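Local atomic coordinates of 23S rRNA (guanine(2535)-N(1))-methyltransferase (Streptomyces viridochromogenes, PDB entry 1O9G), a protein that methylates N1 of guanine-2535 in 23S ribosomal RNA using S-adenosyl-L-methionine and thereby confers resistance to the orthosomycin antibiotic avilamycin. Residues P29-P32 with V33-T37. The protein carries 3 engineered substitutions. Residues are numbered along the deposited sequence; the frame is centred on the assembly and turned at random.
Sequences PAFP and VRLAT
The extended chain of P29-P32 bends at P32 into the first turn of helix 33-45, where A36 N donates a hydrogen bond of 3.0 Å to P32 O. One residue on, T37 N repeats the pattern with V33 O, so the helical ladder starts at the proline carbonyl. The side chain of F31 folds alongside this turn. A chi1 of -164°, which sets CG opposite the backbone nitrogen and beside the carbonyl carbon, swings the F31 ring forward past P32, so that CE2 and CZ meet L35 and the CD2-CE2 edge meets A36. F31 CE2 lies 3.6 Å from A36 N, which sits at the ring edge, close to the ring plane. F31 CZ touches L35 CD2 at 3.7 Å, an oblique apolar contact. F31 CD2 packs against A36 CB at 3.9 Å. One face of the same ring is overlain near its rim by CD of the following P32, whose CB also makes a looser contact with L35 CB at 4.2 Å. The phenyl ring is thus wedged beside the opening turn, its edge against the backbone that forms the first helical bond. L65 of helix 64-72 and R235 of strand 235-241 also pack on F31, while L35 packs on L230 and I232 of strand 228-232. The arrangement is a helix N-terminus with proline at the N-cap and an aromatic residue just before it, the start of the helix preceding the first strand of a class I (Rossmann-like) methyltransferase fold with sheet order 3-2-1-4-5-7-6.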
ATOM      1  N   PRO A  29      -4.141 -10.959   3.624  1.00 25.75           N
ATOM      2  CA  PRO A  29      -4.779 -10.961   2.325  1.00 25.54           C
ATOM      3  C   PRO A  29      -3.899 -10.279   1.285  1.00 23.83           C
ATOM      4  O   PRO A  29      -3.048  -9.466   1.592  1.00 23.59           O
ATOM      5  CB  PRO A  29      -6.017 -10.127   2.570  1.00 26.63           C
ATOM      6  CG  PRO A  29      -5.572  -9.122   3.577  1.00 26.11           C
ATOM      7  CD  PRO A  29      -4.624  -9.852   4.475  1.00 26.07           C
ATOM      8  N   ALA A  30      -4.129 -10.656   0.056  1.00 23.46           N
ATOM      9  CA  ALA A  30      -3.639  -9.884  -1.053  1.00 22.87           C
ATOM     10  C   ALA A  30      -4.619  -8.700  -1.099  1.00 23.14           C
ATOM     11  O   ALA A  30      -5.502  -8.553  -0.238  1.00 26.35           O
ATOM     12  CB  ALA A  30      -3.660 -10.736  -2.300  1.00 23.55           C
ATOM     13  N   PHE A  31      -4.440  -7.847  -2.060  1.00 20.01           N
ATOM     14  CA  PHE A  31      -5.376  -6.786  -2.366  1.00 18.61           C
ATOM     15  C   PHE A  31      -5.523  -6.774  -3.892  1.00 17.46           C
ATOM     16  O   PHE A  31      -4.540  -6.945  -4.587  1.00 17.51           O
ATOM     17  CB  PHE A  31      -4.815  -5.450  -1.880  1.00 17.51           C
ATOM     18  CG  PHE A  31      -5.837  -4.373  -1.814  1.00 16.55           C
ATOM     19  CD1 PHE A  31      -6.610  -4.200  -0.687  1.00 20.41           C
ATOM     20  CD2 PHE A  31      -6.041  -3.540  -2.905  1.00 16.54           C
ATOM     21  CE1 PHE A  31      -7.607  -3.240  -0.650  1.00 20.74           C
ATOM     22  CE2 PHE A  31      -7.014  -2.545  -2.854  1.00 17.92           C
ATOM     23  CZ  PHE A  31      -7.769  -2.383  -1.735  1.00 20.55           C
ATOM     24  N   PRO A  32      -6.716  -6.550  -4.448  1.00 18.21           N
ATOM     25  CA  PRO A  32      -6.842  -6.525  -5.914  1.00 19.11           C
ATOM     26  C   PRO A  32      -6.043  -5.392  -6.544  1.00 18.41           C
ATOM     27  O   PRO A  32      -6.199  -4.254  -6.128  1.00 17.27           O
ATOM     28  CB  PRO A  32      -8.338  -6.312  -6.160  1.00 19.99           C
ATOM     29  CG  PRO A  32      -8.983  -6.474  -4.887  1.00 22.40           C
ATOM     30  CD  PRO A  32      -8.006  -6.338  -3.778  1.00 18.38           C
ATOM     31  N   VAL A  33      -5.197  -5.706  -7.515  1.00 16.92           N
ATOM     32  CA  VAL A  33      -4.364  -4.711  -8.170  1.00 16.07           C
ATOM     33  C   VAL A  33      -5.202  -3.592  -8.778  1.00 17.08           C
ATOM     34  O   VAL A  33      -4.871  -2.422  -8.645  1.00 16.56           O
ATOM     35  CB  VAL A  33      -3.473  -5.357  -9.234  1.00 18.12           C
ATOM     36  CG1 VAL A  33      -2.697  -4.309  -9.996  1.00 18.49           C
ATOM     37  CG2 VAL A  33      -2.509  -6.374  -8.559  1.00 19.06           C
ATOM     38  N   ARG A  34      -6.294  -3.943  -9.442  1.00 17.85           N
ATOM     39  CA  ARG A  34      -7.081  -2.910 -10.097  1.00 19.35           C
ATOM     40  C   ARG A  34      -7.629  -1.883  -9.104  1.00 17.96           C
ATOM     41  O   ARG A  34      -7.637  -0.679  -9.370  1.00 18.84           O
ATOM     42  CB  ARG A  34      -8.218  -3.537 -10.893  1.00 21.79           C
ATOM     43  CG  ARG A  34      -8.990  -2.555 -11.716  1.00 24.16           C
ATOM     44  CD  ARG A  34     -10.090  -3.171 -12.519  1.00 29.95           C
ATOM     45  NE  ARG A  34     -10.550  -2.254 -13.552  1.00 31.90           N
ATOM     46  CZ  ARG A  34     -11.607  -2.481 -14.323  1.00 39.39           C
ATOM     47  NH1 ARG A  34     -12.318  -3.596 -14.182  1.00 43.12           N
ATOM     48  NH2 ARG A  34     -11.962  -1.596 -15.244  1.00 42.91           N
ATOM     49  N   LEU A  35      -8.097  -2.355  -7.969  1.00 17.41           N
ATOM     50  CA  LEU A  35      -8.623  -1.474  -6.950  1.00 16.77           C
ATOM     51  C   LEU A  35      -7.485  -0.666  -6.333  1.00 15.72           C
ATOM     52  O   LEU A  35      -7.652   0.511  -6.005  1.00 15.59           O
ATOM     53  CB  LEU A  35      -9.395  -2.264  -5.892  1.00 18.69           C
ATOM     54  CG  LEU A  35     -10.044  -1.454  -4.794  1.00 19.24           C
ATOM     55  CD1 LEU A  35     -10.954  -0.372  -5.374  1.00 20.32           C
ATOM     56  CD2 LEU A  35     -10.832  -2.347  -3.861  1.00 20.78           C
ATOM     57  N   ALA A  36      -6.335  -1.290  -6.145  1.00 15.43           N
ATOM     58  CA  ALA A  36      -5.182  -0.556  -5.589  1.00 14.50           C
ATOM     59  C   ALA A  36      -4.822   0.647  -6.447  1.00 14.37           C
ATOM     60  O   ALA A  36      -4.649   1.766  -5.939  1.00 14.04           O
ATOM     61  CB  ALA A  36      -3.985  -1.459  -5.442  1.00 14.87           C
ATOM     62  N   THR A  37      -4.736   0.432  -7.745  1.00 15.24           N
ATOM     63  CA  THR A  37      -4.325   1.508  -8.644  1.00 15.34           C
ATOM     64  C   THR A  37      -5.442   2.565  -8.767  1.00 15.84           C
ATOM     65  O   THR A  37      -5.155   3.741  -8.868  1.00 16.19           O
ATOM     66  CB  THR A  37      -3.849   0.959  -9.977  1.00 17.37           C
ATOM     67  OG1 THR A  37      -3.348   2.044 -10.763  1.00 20.93           O
ATOM     68  CG2 THR A  37      -4.940   0.353 -10.776  1.00 18.41           C
TER